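Local structure of oxidoreductase, NAD-binding (Acidithiobacillus ferrooxidans, 7BVJ) at the nicotinamide-adenine-dinucleotide site. The protein catalyses the NAD(+)-dependent oxidation of the glucosamine 3-position of UDP-N-acetylglucosamine to a ketone, a step towards the 2,3-diamino sugar of lipid A. Numbering follows the deposited sequence.

The nicotinamide-adenine-dinucleotide site. Residues 9-15, 32-35, 38, 67-69. With NAD (nicotinamide-adenine-dinucleotide), chain B.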
# COMPACT_ATOMS: atom_id res chain seq x y z
N ILE A 9 1.60 -8.39 15.24
CA ILE A 9 0.73 -9.56 15.23
C ILE A 9 0.82 -10.15 13.84
O ILE A 9 0.34 -9.55 12.87
CB ILE A 9 -0.72 -9.18 15.58
CG1 ILE A 9 -0.77 -8.56 16.99
CG2 ILE A 9 -1.65 -10.39 15.37
CD1 ILE A 9 -2.09 -7.90 17.32
N GLY A 10 1.48 -11.30 13.73
CA GLY A 10 1.73 -11.92 12.44
C GLY A 10 3.12 -11.60 11.94
O GLY A 10 3.34 -10.51 11.41
N VAL A 11 4.06 -12.53 12.11
CA VAL A 11 5.46 -12.28 11.79
C VAL A 11 5.98 -13.25 10.73
O VAL A 11 7.11 -13.73 10.82
CB VAL A 11 6.34 -12.30 13.04
CG1 VAL A 11 6.23 -10.94 13.74
CG2 VAL A 11 5.93 -13.44 13.97
N GLY A 12 5.16 -13.55 9.73
CA GLY A 12 5.70 -14.21 8.56
C GLY A 12 6.66 -13.32 7.79
O GLY A 12 7.36 -12.50 8.40
N HIS A 13 6.76 -13.54 6.49
CA HIS A 13 7.75 -12.84 5.63
C HIS A 13 7.81 -11.33 5.85
O HIS A 13 8.86 -10.84 6.15
CB HIS A 13 7.50 -13.12 4.15
CG HIS A 13 8.57 -12.56 3.30
ND1 HIS A 13 9.71 -13.25 3.03
CD2 HIS A 13 8.68 -11.38 2.67
CE1 HIS A 13 10.46 -12.54 2.24
NE2 HIS A 13 9.85 -11.40 2.00
N LEU A 14 6.71 -10.63 5.69
CA LEU A 14 6.71 -9.17 5.81
C LEU A 14 6.54 -8.67 7.25
O LEU A 14 7.03 -7.57 7.60
CB LEU A 14 5.60 -8.60 4.93
CG LEU A 14 5.20 -7.12 4.99
CD1 LEU A 14 6.35 -6.23 4.51
CD2 LEU A 14 3.97 -6.92 4.12
N GLY A 15 5.83 -9.45 8.07
CA GLY A 15 5.66 -9.08 9.47
C GLY A 15 6.98 -9.01 10.21
O GLY A 15 7.17 -8.15 11.07
N PHE A 32 3.54 -11.79 18.15
CA PHE A 32 2.66 -12.94 18.26
C PHE A 32 2.38 -13.47 16.86
O PHE A 32 2.14 -12.70 15.93
CB PHE A 32 1.31 -12.62 18.94
CG PHE A 32 0.33 -13.78 18.88
CD1 PHE A 32 0.44 -14.83 19.79
CD2 PHE A 32 -0.65 -13.84 17.90
CE1 PHE A 32 -0.43 -15.92 19.73
CE2 PHE A 32 -1.53 -14.93 17.83
CZ PHE A 32 -1.42 -15.97 18.76
N ASP A 33 2.39 -14.79 16.73
CA ASP A 33 2.05 -15.47 15.50
C ASP A 33 1.31 -16.76 15.88
O ASP A 33 1.54 -17.31 16.96
CB ASP A 33 3.30 -15.75 14.65
CG ASP A 33 2.97 -16.09 13.20
OD1 ASP A 33 2.42 -17.19 12.95
OD2 ASP A 33 3.25 -15.25 12.31
N GLU A 34 0.40 -17.19 15.01
CA GLU A 34 -0.32 -18.44 15.30
C GLU A 34 0.63 -19.63 15.28
O GLU A 34 0.39 -20.63 15.95
CB GLU A 34 -1.49 -18.64 14.33
CG GLU A 34 -1.08 -18.98 12.91
CD GLU A 34 -2.15 -19.74 12.12
OE1 GLU A 34 -3.36 -19.46 12.28
OE2 GLU A 34 -1.75 -20.62 11.32
N ASN A 35 1.73 -19.51 14.55
CA ASN A 35 2.77 -20.54 14.49
C ASN A 35 3.83 -20.17 15.54
O ASN A 35 4.60 -19.23 15.35
CB ASN A 35 3.33 -20.60 13.06
CG ASN A 35 4.41 -21.66 12.87
OD1 ASN A 35 5.43 -21.67 13.56
ND2 ASN A 35 4.19 -22.54 11.90
N ARG A 38 7.59 -19.83 14.79
CA ARG A 38 7.99 -18.68 13.98
C ARG A 38 8.10 -17.42 14.83
O ARG A 38 9.07 -16.65 14.70
CB ARG A 38 6.98 -18.50 12.84
CG ARG A 38 7.37 -17.44 11.82
CD ARG A 38 6.37 -17.43 10.66
NE ARG A 38 6.46 -18.66 9.86
CZ ARG A 38 5.41 -19.34 9.42
NH1 ARG A 38 4.18 -18.93 9.69
NH2 ARG A 38 5.60 -20.45 8.70
N VAL A 67 -0.03 -7.93 10.42
CA VAL A 67 0.52 -8.43 9.17
C VAL A 67 0.10 -9.88 8.97
O VAL A 67 0.90 -10.73 8.55
CB VAL A 67 2.05 -8.26 9.13
CG1 VAL A 67 2.53 -8.27 7.68
CG2 VAL A 67 2.48 -6.97 9.82
N THR A 68 -1.14 -10.19 9.35
CA THR A 68 -1.73 -11.51 9.17
C THR A 68 -2.43 -11.59 7.81
O THR A 68 -2.50 -10.59 7.09
CB THR A 68 -2.69 -11.77 10.32
OG1 THR A 68 -3.68 -10.73 10.34
CG2 THR A 68 -1.92 -11.80 11.67
N PRO A 69 -2.93 -12.77 7.40
CA PRO A 69 -3.62 -12.84 6.11
C PRO A 69 -4.85 -11.95 6.10
O PRO A 69 -5.51 -11.76 7.12
CB PRO A 69 -4.00 -14.33 5.98
CG PRO A 69 -2.94 -15.04 6.76
CD PRO A 69 -2.71 -14.12 7.96
PA NAD B . 2.87 -14.91 5.29
O1A NAD B . 1.80 -15.94 5.42
O2A NAD B . 4.35 -15.07 5.05
O5B NAD B . 2.86 -14.29 6.92
C5B NAD B . 1.62 -14.64 7.49
C4B NAD B . 1.78 -14.81 9.00
O4B NAD B . 0.55 -14.64 9.65
C3B NAD B . 2.22 -16.27 9.22
O3B NAD B . 3.33 -16.16 10.03
C2B NAD B . 1.02 -16.89 9.95
O2B NAD B . 1.43 -17.84 10.93
C1B NAD B . 0.47 -15.65 10.65
N9A NAD B . -0.94 -15.73 10.99
C8A NAD B . -2.01 -16.24 10.30
N7A NAD B . -3.17 -16.09 10.93
C5A NAD B . -2.85 -15.43 12.10
C6A NAD B . -3.64 -14.99 13.19
N6A NAD B . -5.00 -15.20 13.19
N1A NAD B . -3.04 -14.36 14.25
C2A NAD B . -1.68 -14.20 14.18
N3A NAD B . -0.81 -14.56 13.21
C4A NAD B . -1.45 -15.19 12.17
O3 NAD B . 2.55 -13.70 4.25
PN NAD B . 3.34 -12.31 4.36
O1N NAD B . 3.92 -11.81 5.66
O2N NAD B . 3.86 -12.21 2.97
O5D NAD B . 2.05 -11.08 4.17
O HOH W 1 3.63 -11.71 8.21
O HOH W 2 -5.58 -17.66 11.39
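The cofactor cleft of this Gfo/Idh/MocA enzyme shows how a Rossmann fold reads the ADP half of NAD as a wedge between two loops. Adenine is the sandwiched part. As a lid over one face of its six-membered ring sits Thr68 CG2, 3.4 Å from the ring centroid, while Glu34 forms the opposite wall, laying its CG over the five-membered ring; its CG takes the crowded position between backbone N and carbonyl carbon (chi1 71°). Pro69 extends the Thr68 lid along the C8A side. At the inner end Phe32 CE2 lies 3.7 Å from NAD C2A, with Ile9 CG2 nearby. The N6A and N7A edge is the solvent-facing rim, met by water 2, which links both nitrogens to Glu34 OE1, suggesting that this edge is read partly through solvent.

The adenosine ribose rests on Asp33, whose carboxylate faces the 2'- and 3'-hydroxyls, O2B and O3B. Asp33 OD2 accepts from NAD O3B (2.5 Å) through the syn lone pair and from Val11 N through the anti one; Asn35 N holds OD1 from its anti side at 170°, fixing the carboxylate's rotation. Arg38, bent at chi3, brings NH1 to NAD O3B at 2.9 Å, tilted 25° from the guanidinium plane, and its charge may favour an ionised Asp33.

The floor beneath the diphosphate is the glycine-rich GxGxxG turn leading into helix 13-25. His13 N and Leu14 N, at that helix's first turn, donate to NAD O2A and NAD O1N, the latter at 3.0 Å, where the helix dipole may help offset phosphate charge. Buttressing the turn, water 1 joins O1N and O5B to Gly15 N and Val67 O. The modelled cofactor stops at O5D. The site thus anchors the ADP half of the NAD that takes hydride from C3 of the UDP-GlcNAc sugar.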